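Local coordinates for probable porin (Pseudomonas aeruginosa, PDB 4FT6), which probably lets small, carboxylate-bearing solutes cross the outer membrane into the periplasm through a beta-barrel channel, at residues Gln43-Gln48 / Gly66-Lys71; Gly18-Tyr23 / Arg384-Tyr389; Ser81-Arg86 / Asp128-Pro133. All coordinates share one frame; numbering follows the deposited sequence.

Interaction 1 of 3, residues Gln43-Gln48 / Gly66-Lys71. With DMU (decyl-beta-D-maltopyranoside), chain F.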
loop_
_atom_site.group_PDB
_atom_site.type_symbol
_atom_site.label_atom_id
_atom_site.label_comp_id
_atom_site.label_asym_id
_atom_site.label_seq_id
_atom_site.Cartn_x
_atom_site.Cartn_y
_atom_site.Cartn_z
ATOM N N GLN A 43 14.597 5.498 -12.508
ATOM C CA GLN A 43 14.015 4.467 -13.348
ATOM C C GLN A 43 14.099 3.130 -12.629
ATOM O O GLN A 43 15.182 2.715 -12.197
ATOM C CB GLN A 43 14.772 4.362 -14.672
ATOM C CG GLN A 43 14.327 3.178 -15.527
ATOM C CD GLN A 43 12.902 3.355 -16.001
ATOM O OE1 GLN A 43 12.478 4.477 -16.294
ATOM N NE2 GLN A 43 12.148 2.253 -16.076
ATOM N N GLY A 44 12.963 2.449 -12.510
ATOM C CA GLY A 44 12.913 1.175 -11.817
ATOM C C GLY A 44 12.613 0.015 -12.748
ATOM O O GLY A 44 11.903 0.183 -13.751
ATOM N N PHE A 45 13.163 -1.156 -12.417
ATOM C CA PHE A 45 12.918 -2.384 -13.163
ATOM C C PHE A 45 12.398 -3.434 -12.206
ATOM O O PHE A 45 12.991 -3.649 -11.151
ATOM C CB PHE A 45 14.217 -2.896 -13.770
ATOM C CG PHE A 45 14.856 -1.935 -14.730
ATOM C CD1 PHE A 45 15.605 -0.860 -14.266
ATOM C CD2 PHE A 45 14.714 -2.104 -16.095
ATOM C CE1 PHE A 45 16.188 0.035 -15.144
ATOM C CE2 PHE A 45 15.302 -1.213 -16.984
ATOM C CZ PHE A 45 16.041 -0.144 -16.505
ATOM N N LEU A 46 11.308 -4.099 -12.572
ATOM C CA LEU A 46 10.735 -5.134 -11.714
ATOM C C LEU A 46 10.600 -6.470 -12.434
ATOM O O LEU A 46 9.707 -6.654 -13.273
ATOM C CB LEU A 46 9.379 -4.696 -11.173
ATOM C CG LEU A 46 8.767 -5.630 -10.129
ATOM C CD1 LEU A 46 9.760 -5.858 -8.976
ATOM C CD2 LEU A 46 7.426 -5.046 -9.632
ATOM N N LEU A 47 11.489 -7.400 -12.098
ATOM C CA LEU A 47 11.502 -8.712 -12.734
ATOM C C LEU A 47 10.690 -9.693 -11.908
ATOM O O LEU A 47 10.970 -9.916 -10.721
ATOM C CB LEU A 47 12.932 -9.234 -12.868
ATOM C CG LEU A 47 13.073 -10.502 -13.703
ATOM C CD1 LEU A 47 12.408 -10.295 -15.058
ATOM C CD2 LEU A 47 14.551 -10.874 -13.866
ATOM N N GLN A 48 9.673 -10.267 -12.533
ATOM C CA GLN A 48 8.845 -11.256 -11.862
ATOM C C GLN A 48 8.706 -12.486 -12.731
ATOM O O GLN A 48 8.113 -12.427 -13.813
ATOM C CB GLN A 48 7.467 -10.683 -11.543
ATOM C CG GLN A 48 7.459 -9.737 -10.378
ATOM C CD GLN A 48 6.080 -9.206 -10.078
ATOM O OE1 GLN A 48 5.532 -8.411 -10.845
ATOM N NE2 GLN A 48 5.504 -9.645 -8.962
ATOM N N GLY A 66 12.872 -9.693 -8.908
ATOM C CA GLY A 66 14.111 -8.970 -9.122
ATOM C C GLY A 66 13.824 -7.480 -9.175
ATOM O O GLY A 66 12.851 -7.036 -9.820
ATOM N N GLN A 67 14.668 -6.700 -8.504
ATOM C CA GLN A 67 14.500 -5.250 -8.477
ATOM C C GLN A 67 15.782 -4.529 -8.900
ATOM O O GLN A 67 16.888 -4.972 -8.591
ATOM C CB GLN A 67 14.083 -4.803 -7.073
ATOM C CG GLN A 67 12.849 -5.490 -6.525
ATOM C CD GLN A 67 12.435 -4.934 -5.173
ATOM O OE1 GLN A 67 12.354 -3.721 -4.987
ATOM N NE2 GLN A 67 12.182 -5.818 -4.219
ATOM N N LEU A 68 15.622 -3.412 -9.599
ATOM C CA LEU A 68 16.736 -2.537 -9.964
ATOM C C LEU A 68 16.214 -1.108 -10.058
ATOM O O LEU A 68 15.311 -0.819 -10.862
ATOM C CB LEU A 68 17.331 -2.953 -11.311
ATOM C CG LEU A 68 18.476 -2.119 -11.902
ATOM C CD1 LEU A 68 19.640 -1.986 -10.929
ATOM C CD2 LEU A 68 18.968 -2.736 -13.206
ATOM N N GLY A 69 16.748 -0.226 -9.216
ATOM C CA GLY A 69 16.425 1.188 -9.293
ATOM C C GLY A 69 17.663 1.942 -9.755
ATOM O O GLY A 69 18.771 1.638 -9.313
ATOM N N LEU A 70 17.488 2.916 -10.642
ATOM C CA LEU A 70 18.611 3.694 -11.148
ATOM C C LEU A 70 18.368 5.178 -10.913
ATOM O O LEU A 70 17.279 5.696 -11.224
ATOM C CB LEU A 70 18.816 3.447 -12.646
ATOM C CG LEU A 70 19.188 2.036 -13.121
ATOM C CD1 LEU A 70 19.528 2.039 -14.616
ATOM C CD2 LEU A 70 20.342 1.462 -12.309
ATOM N N LYS A 71 19.375 5.858 -10.361
ATOM C CA LYS A 71 19.339 7.319 -10.223
ATOM C C LYS A 71 19.468 8.014 -11.587
ATOM O O LYS A 71 20.436 7.798 -12.321
ATOM C CB LYS A 71 20.458 7.815 -9.295
ATOM C CG LYS A 71 20.613 9.345 -9.287
ATOM C CD LYS A 71 21.894 9.763 -8.579
ATOM C CE LYS A 71 22.339 11.160 -8.982
HETATM C C1 DMU F . 20.340 -8.872 -2.744
HETATM C C2 DMU F . 20.280 -8.448 -1.225
HETATM C C3 DMU F . 21.757 -7.923 -0.664
HETATM C C4 DMU F . 22.538 -7.159 -1.797
HETATM O O5 DMU F . 22.515 -7.908 -2.974
HETATM C C6 DMU F . 21.224 -7.941 -3.525
HETATM O O7 DMU F . 21.760 -7.228 0.648
HETATM O O16 DMU F . 21.277 -8.248 -4.915
HETATM C C18 DMU F . 22.259 -7.608 -5.697
HETATM C C19 DMU F . 22.290 -8.145 -7.127
HETATM C C22 DMU F . 20.874 -8.273 -7.668
HETATM C C25 DMU F . 20.903 -9.124 -8.934
HETATM C C28 DMU F . 20.349 -8.299 -10.094
HETATM C C31 DMU F . 18.914 -8.739 -10.371
HETATM C C34 DMU F . 18.135 -7.511 -10.796
HETATM C C37 DMU F . 17.149 -7.870 -11.882
HETATM C C40 DMU F . 16.185 -6.728 -12.079
HETATM C C43 DMU F . 15.673 -6.783 -13.487
HETATM O O49 DMU F . 19.046 -8.848 -3.189
HETATM O O55 DMU F . 19.460 -9.338 -0.374
HETATM C C57 DMU F . 23.930 -6.989 -1.324
HETATM O O61 DMU F . 24.434 -8.261 -1.090
HETATM C C5 DMU F . 20.545 -7.405 2.718
HETATM C C7 DMU F . 21.558 -7.093 3.750
HETATM C C8 DMU F . 22.596 -8.298 3.848
HETATM C C9 DMU F . 22.063 -9.549 3.009
HETATM O O1 DMU F . 22.014 -9.147 1.699
HETATM C C10 DMU F . 21.119 -8.113 1.508
HETATM O O2 DMU F . 23.972 -7.864 3.482
HETATM O O3 DMU F . 19.543 -8.183 3.256
HETATM O O4 DMU F . 20.940 -6.723 4.938
HETATM C C11 DMU F . 22.865 -10.825 3.083
HETATM O O6 DMU F . 22.305 -11.753 2.208
#
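F45 holds CG beside its backbone N (chi1 -61°) and L68 holds CG anti to N (chi1 177°), which lays the two side chains alongside each other, pointing the same way off the sheet. F45 CD1 packs on L68 CG at 3.9 Å. The carbonyl O of L68 lies at the ring edge, in plane, 3.4 Å from F45 CD1. Farther along the ring, F45 CE1 meets L70 CD1 at 3.9 Å, the two side chains crossing obliquely. On the reverse face, L46 CD1 sits 3.4 Å from G66 O and beside CG of Q67. Beneath these side chains run six backbone N-H...O bonds, two each for Q43 with L70, F45 with L68 and L47 with G66. In the non-hydrogen-bonded pair between the first two, G44 CA and G69 CA come within 4.3 Å. Q43 takes its side chain back toward strand 14-28, where OE1 accepts from N21. The alkyl tail of the decyl maltoside (DMU) crosses G66, DMU C40 3.8 Å from G66 C, and ends with DMU C43 3.7 Å from L47 CB. The face carrying F45, L47, L68 and L70 is thus largely apolar and touched by the detergent tail, while Q67 on the other packs on L132 of an inward loop: the two-sided antiparallel hairpin of a transmembrane beta-barrel wall.

Interaction 2 of 3, residues Gly18-Tyr23 / Arg384-Tyr389. With C8E ((hydroxyethyloxy)tri(ethyloxy)octane), chain C.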
loop_
_atom_site.group_PDB
_atom_site.type_symbol
_atom_site.label_atom_id
_atom_site.label_comp_id
_atom_site.label_asym_id
_atom_site.label_seq_id
_atom_site.Cartn_x
_atom_site.Cartn_y
_atom_site.Cartn_z
ATOM N N GLY A 18 8.621 -5.169 -15.352
ATOM C CA GLY A 18 7.905 -3.929 -15.112
ATOM C C GLY A 18 8.845 -2.741 -15.145
ATOM O O GLY A 18 9.899 -2.741 -14.490
ATOM N N LEU A 19 8.463 -1.729 -15.912
ATOM C CA LEU A 19 9.270 -0.529 -16.060
ATOM C C LEU A 19 8.521 0.647 -15.451
ATOM O O LEU A 19 7.349 0.884 -15.768
ATOM C CB LEU A 19 9.569 -0.264 -17.536
ATOM C CG LEU A 19 10.395 -1.325 -18.272
ATOM C CD1 LEU A 19 10.154 -1.243 -19.773
ATOM C CD2 LEU A 19 11.869 -1.134 -17.965
ATOM N N ARG A 20 9.191 1.369 -14.560
ATOM C CA ARG A 20 8.606 2.553 -13.953
ATOM C C ARG A 20 9.605 3.706 -13.970
ATOM O O ARG A 20 10.634 3.651 -13.289
ATOM C CB ARG A 20 8.147 2.255 -12.515
ATOM C CG ARG A 20 7.619 3.466 -11.737
ATOM C CD ARG A 20 7.148 3.050 -10.348
ATOM N NE ARG A 20 6.066 2.060 -10.408
ATOM C CZ ARG A 20 5.625 1.347 -9.372
ATOM N NH1 ARG A 20 6.181 1.497 -8.174
ATOM N NH2 ARG A 20 4.625 0.480 -9.535
ATOM N N ASN A 21 9.298 4.737 -14.759
ATOM C CA ASN A 21 10.067 5.976 -14.740
ATOM C C ASN A 21 9.345 6.972 -13.851
ATOM O O ASN A 21 8.169 7.269 -14.080
ATOM C CB ASN A 21 10.210 6.560 -16.143
ATOM C CG ASN A 21 11.233 7.673 -16.199
ATOM O OD1 ASN A 21 10.911 8.848 -15.971
ATOM N ND2 ASN A 21 12.482 7.312 -16.486
ATOM N N LEU A 22 10.030 7.487 -12.834
ATOM C CA LEU A 22 9.347 8.278 -11.814
ATOM C C LEU A 22 10.050 9.595 -11.534
ATOM O O LEU A 22 11.250 9.616 -11.231
ATOM C CB LEU A 22 9.240 7.473 -10.518
ATOM C CG LEU A 22 8.426 8.072 -9.376
ATOM C CD1 LEU A 22 7.127 8.592 -9.927
ATOM C CD2 LEU A 22 8.158 6.995 -8.328
ATOM N N TYR A 23 9.296 10.688 -11.642
ATOM C CA TYR A 23 9.769 11.992 -11.207
ATOM C C TYR A 23 8.955 12.366 -9.970
ATOM O O TYR A 23 7.724 12.379 -10.014
ATOM C CB TYR A 23 9.600 13.047 -12.310
ATOM C CG TYR A 23 9.840 14.456 -11.808
ATOM C CD1 TYR A 23 11.122 14.968 -11.707
ATOM C CD2 TYR A 23 8.788 15.260 -11.411
ATOM C CE1 TYR A 23 11.344 16.249 -11.233
ATOM C CE2 TYR A 23 9.005 16.544 -10.932
ATOM C CZ TYR A 23 10.281 17.030 -10.847
ATOM O OH TYR A 23 10.497 18.299 -10.372
ATOM N N ARG A 384 4.087 14.119 -8.800
ATOM C CA ARG A 384 4.794 12.978 -9.338
ATOM C C ARG A 384 4.379 12.778 -10.782
ATOM O O ARG A 384 3.202 12.911 -11.125
ATOM C CB ARG A 384 4.545 11.720 -8.499
ATOM C CG ARG A 384 3.638 11.946 -7.291
ATOM C CD ARG A 384 4.221 11.428 -5.969
ATOM N NE ARG A 384 3.722 10.104 -5.599
ATOM C CZ ARG A 384 3.435 9.706 -4.359
ATOM N NH1 ARG A 384 3.579 10.532 -3.335
ATOM N NH2 ARG A 384 2.989 8.472 -4.143
ATOM N N LEU A 385 5.364 12.512 -11.632
ATOM C CA LEU A 385 5.111 12.067 -12.994
ATOM C C LEU A 385 5.475 10.589 -13.006
ATOM O O LEU A 385 6.540 10.205 -12.513
ATOM C CB LEU A 385 5.994 12.816 -13.992
ATOM C CG LEU A 385 5.315 13.747 -14.986
ATOM C CD1 LEU A 385 3.865 13.315 -15.217
ATOM C CD2 LEU A 385 5.400 15.190 -14.514
ATOM N N ILE A 386 4.589 9.751 -13.535
ATOM C CA ILE A 386 4.845 8.318 -13.551
ATOM C C ILE A 386 4.615 7.725 -14.935
ATOM O O ILE A 386 3.497 7.753 -15.462
ATOM C CB ILE A 386 3.967 7.570 -12.526
ATOM C CG1 ILE A 386 3.811 8.390 -11.245
ATOM C CG2 ILE A 386 4.552 6.194 -12.215
ATOM C CD1 ILE A 386 2.757 7.871 -10.346
ATOM N N LEU A 387 5.691 7.192 -15.511
ATOM C CA LEU A 387 5.668 6.526 -16.811
ATOM C C LEU A 387 5.730 5.024 -16.529
ATOM O O LEU A 387 6.532 4.570 -15.703
ATOM C CB LEU A 387 6.888 6.945 -17.645
ATOM C CG LEU A 387 6.768 7.431 -19.092
ATOM C CD1 LEU A 387 7.451 6.468 -20.039
ATOM C CD2 LEU A 387 5.322 7.621 -19.496
ATOM N N SER A 388 4.883 4.252 -17.206
ATOM C CA SER A 388 4.719 2.842 -16.884
ATOM C C SER A 388 4.589 2.011 -18.135
ATOM O O SER A 388 4.007 2.450 -19.140
ATOM C CB SER A 388 3.471 2.630 -16.036
ATOM O OG SER A 388 3.783 2.773 -14.669
ATOM N N TYR A 389 5.135 0.803 -18.055
ATOM C CA TYR A 389 5.017 -0.167 -19.118
ATOM C C TYR A 389 5.372 -1.531 -18.551
ATOM O O TYR A 389 6.168 -1.636 -17.619
ATOM C CB TYR A 389 5.954 0.187 -20.266
ATOM C CG TYR A 389 5.772 -0.691 -21.471
ATOM C CD1 TYR A 389 4.686 -0.526 -22.308
ATOM C CD2 TYR A 389 6.692 -1.682 -21.781
ATOM C CE1 TYR A 389 4.514 -1.323 -23.424
ATOM C CE2 TYR A 389 6.530 -2.485 -22.894
ATOM C CZ TYR A 389 5.442 -2.300 -23.712
ATOM O OH TYR A 389 5.268 -3.087 -24.826
HETATM C C3 C8E C . 16.119 17.858 -13.885
HETATM C C4 C8E C . 15.743 16.837 -14.951
HETATM C C5 C8E C . 14.603 15.947 -14.470
HETATM C C6 C8E C . 13.454 15.928 -15.472
HETATM C C7 C8E C . 12.567 14.696 -15.323
HETATM C C8 C8E C . 11.304 14.828 -16.169
HETATM O O9 C8E C . 10.950 13.585 -16.743
HETATM C C10 C8E C . 9.934 12.910 -16.029
HETATM C C11 C8E C . 9.294 11.841 -16.912
HETATM O O12 C8E C . 8.299 11.130 -16.207
HETATM C C13 C8E C . 7.099 11.034 -16.941
#
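Barrel closure joins G18-Y23 to R384-Y389: the first long strand, 14-28, pairs antiparallel with the last, 380-392, to complete the cylinder of the OprD-type porin. Six backbone hydrogen bonds sew the seam, two each for L19 with Y389, N21 with L387 and Y23 with L385. These three pairs also share the outward face. L19 and Y389 lie side by side, L19 CD1 meeting the ring edge at Y389 CD2, 4.0 Å away. In the next pair the beta carbons do the touching, N21 CB to L387 CB at 3.7 Å. N21 turns CG anti to its backbone N (chi1 -168°), carrying the amide toward strand 37-50, where OD1 accepts from W41 NE1 and ND2 donates to Q43 OE1. Y23 and L385 likewise meet through CB, and the bound C8E runs over them: its C10 is 3.7 Å from Y23 CB and its O12 3.6 Å from L385 CB. The Y23 hydroxyl lies beyond, hydrogen-bonded to N25 and E39. On the opposite, inward face L22 CD1 packs on I386 CG1 at 3.6 Å, the two side chains side by side. I386 CG2 lies 4.1 Å from CG of R20, whose chain is extended to CD and then bends at chi3 (-60°). That bend helps place its guanidinium against the inward loop, at D128 and R130 O. R384, on this side too, forms a salt bridge with E382 and stands close to R368, another positive charge. Midway along the seam, L387 N donates to N21 O at 2.9 Å in an almost straight bond, 177° at the hydrogen.

Interaction 3 of 3, residues Ser81-Arg86 / Asp128-Pro133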
loop_
_atom_site.group_PDB
_atom_site.type_symbol
_atom_site.label_atom_id
_atom_site.label_comp_id
_atom_site.label_asym_id
_atom_site.label_seq_id
_atom_site.Cartn_x
_atom_site.Cartn_y
_atom_site.Cartn_z
ATOM N N SER A 81 13.634 11.520 -1.146
ATOM C CA SER A 81 12.306 11.363 -1.747
ATOM C C SER A 81 11.681 9.987 -1.573
ATOM O O SER A 81 10.462 9.839 -1.708
ATOM C CB SER A 81 12.354 11.684 -3.237
ATOM O OG SER A 81 12.784 10.554 -3.967
ATOM N N GLY A 82 12.508 8.982 -1.298
ATOM C CA GLY A 82 12.040 7.613 -1.219
ATOM C C GLY A 82 12.139 6.829 -2.515
ATOM O O GLY A 82 11.716 5.680 -2.564
ATOM N N LEU A 83 12.688 7.437 -3.564
ATOM C CA LEU A 83 12.930 6.716 -4.819
ATOM C C LEU A 83 14.249 5.973 -4.740
ATOM O O LEU A 83 14.472 4.987 -5.454
ATOM C CB LEU A 83 13.030 7.667 -6.013
ATOM C CG LEU A 83 11.965 8.712 -6.286
ATOM C CD1 LEU A 83 12.148 9.288 -7.678
ATOM C CD2 LEU A 83 10.607 8.092 -6.131
ATOM N N LEU A 84 15.133 6.473 -3.882
ATOM C CA LEU A 84 16.507 5.986 -3.810
ATOM C C LEU A 84 16.984 5.939 -2.364
ATOM O O LEU A 84 16.550 6.747 -1.533
ATOM C CB LEU A 84 17.446 6.900 -4.610
ATOM C CG LEU A 84 17.284 7.142 -6.108
ATOM C CD1 LEU A 84 18.179 8.300 -6.502
ATOM C CD2 LEU A 84 17.646 5.905 -6.918
ATOM N N PRO A 85 17.873 4.982 -2.056
ATOM C CA PRO A 85 18.566 5.003 -0.767
ATOM C C PRO A 85 19.439 6.248 -0.674
ATOM O O PRO A 85 19.802 6.846 -1.694
ATOM C CB PRO A 85 19.438 3.738 -0.802
ATOM C CG PRO A 85 19.525 3.364 -2.249
ATOM C CD PRO A 85 18.233 3.806 -2.866
ATOM N N ARG A 86 19.775 6.636 0.547
ATOM C CA ARG A 86 20.449 7.899 0.767
ATOM C C ARG A 86 21.542 7.700 1.797
ATOM O O ARG A 86 21.280 7.234 2.902
ATOM C CB ARG A 86 19.429 8.930 1.250
ATOM C CG ARG A 86 19.961 10.335 1.347
ATOM C CD ARG A 86 18.893 11.292 1.831
ATOM N NE ARG A 86 19.361 12.674 1.733
ATOM C CZ ARG A 86 18.647 13.737 2.084
ATOM N NH1 ARG A 86 17.423 13.586 2.565
ATOM N NH2 ARG A 86 19.159 14.948 1.949
ATOM N N ASP A 128 3.657 0.298 -2.221
ATOM C CA ASP A 128 4.141 0.490 -3.592
ATOM C C ASP A 128 4.050 1.965 -4.029
ATOM O O ASP A 128 3.733 2.275 -5.184
ATOM C CB ASP A 128 3.413 -0.423 -4.591
ATOM C CG ASP A 128 4.047 -0.385 -5.982
ATOM O OD1 ASP A 128 5.269 -0.099 -6.063
ATOM O OD2 ASP A 128 3.331 -0.602 -6.986
ATOM N N GLY A 129 4.352 2.876 -3.107
ATOM C CA GLY A 129 4.196 4.298 -3.381
ATOM C C GLY A 129 5.413 5.041 -3.909
ATOM O O GLY A 129 5.421 6.267 -3.886
ATOM N N ARG A 130 6.441 4.325 -4.375
ATOM C CA ARG A 130 7.596 4.969 -5.000
ATOM C C ARG A 130 8.094 4.198 -6.226
ATOM O O ARG A 130 7.316 3.833 -7.109
ATOM C CB ARG A 130 8.744 5.131 -3.998
ATOM C CG ARG A 130 8.495 6.065 -2.828
ATOM C CD ARG A 130 8.295 7.505 -3.282
ATOM N NE ARG A 130 8.203 8.420 -2.143
ATOM C CZ ARG A 130 7.070 8.717 -1.518
ATOM N NH1 ARG A 130 5.941 8.176 -1.937
ATOM N NH2 ARG A 130 7.063 9.553 -0.487
ATOM N N LEU A 131 9.400 3.949 -6.271
ATOM C CA LEU A 131 10.014 3.334 -7.438
ATOM C C LEU A 131 9.836 1.810 -7.477
ATOM O O LEU A 131 9.492 1.232 -8.510
ATOM C CB LEU A 131 11.506 3.696 -7.491
ATOM C CG LEU A 131 12.233 3.453 -8.825
ATOM C CD1 LEU A 131 11.780 4.451 -9.883
ATOM C CD2 LEU A 131 13.735 3.493 -8.661
ATOM N N LEU A 132 10.078 1.167 -6.342
ATOM C CA LEU A 132 10.132 -0.282 -6.262
ATOM C C LEU A 132 9.359 -0.733 -5.018
ATOM O O LEU A 132 9.360 -0.027 -4.000
ATOM C CB LEU A 132 11.594 -0.709 -6.178
ATOM C CG LEU A 132 12.456 -0.485 -7.423
ATOM C CD1 LEU A 132 13.947 -0.690 -7.113
ATOM C CD2 LEU A 132 12.019 -1.452 -8.510
ATOM N N PRO A 133 8.694 -1.903 -5.090
ATOM C CA PRO A 133 7.821 -2.384 -4.005
ATOM C C PRO A 133 8.574 -2.765 -2.735
ATOM O O PRO A 133 9.671 -3.345 -2.793
ATOM C CB PRO A 133 7.216 -3.667 -4.587
ATOM C CG PRO A 133 8.272 -4.156 -5.565
ATOM C CD PRO A 133 8.789 -2.878 -6.192
#
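R130 is gripped closely by S81 and G82, whereas L131 meets the other loop more lightly. The R130 chain bends at chi2 (-64°) and swings NE onto S81 O, 2.7 Å away. This bond lies in the carbonyl plane and close to the guanidinium plane. R130 NH1 donates in the same guanidinium plane to G129 O at 2.8 Å, from above the plane of that carbonyl. Side-chain-free G82 lies alongside, its O 3.3 Å from R130 CG. L83 crosses the arginine at about a right angle, L83 CD2 to R130 CD at 3.7 Å. An ST turn shapes the S81 loop: S81 OG accepts from L83 N and is also hydrogen-bonded to E40. On the looser side, L131 touches mainly through CD2, 3.6 Å from L83 O, and that carbonyl is itself hydrogen-bonded to the Y96 hydroxyl. Past L84 the first loop leaves the contact, and R86 is exposed. The second loop, probably the L3 loop that narrows the pore in this family, has R130 against F24 and R26 of strand 14-28 and L131 touching A42 of strand 37-50 and Y96 of strand 95-107; L83 of the first loop packs on L22.

In the fold
From the N terminus the chain first lays down 18-23, whose partner 384-389 arrives only near the end, so interaction 2 closes nearly the whole chain into a ring and encloses the other two. Interaction 1 is a local hairpin, closed at 66-71 before interaction 3 opens at 81-86; those two follow in series without crossing. Strand 37-50 adjoins strand 14-28, so interactions 1 and 2 share one patch of wall, joined by G44 N to R20 O. Interaction 3 ties two loops together on the inner side of that patch: L131 CD1 packs near G44 N and L132 CD1 near G69 N, while R20 links strand 14-28 to the second loop.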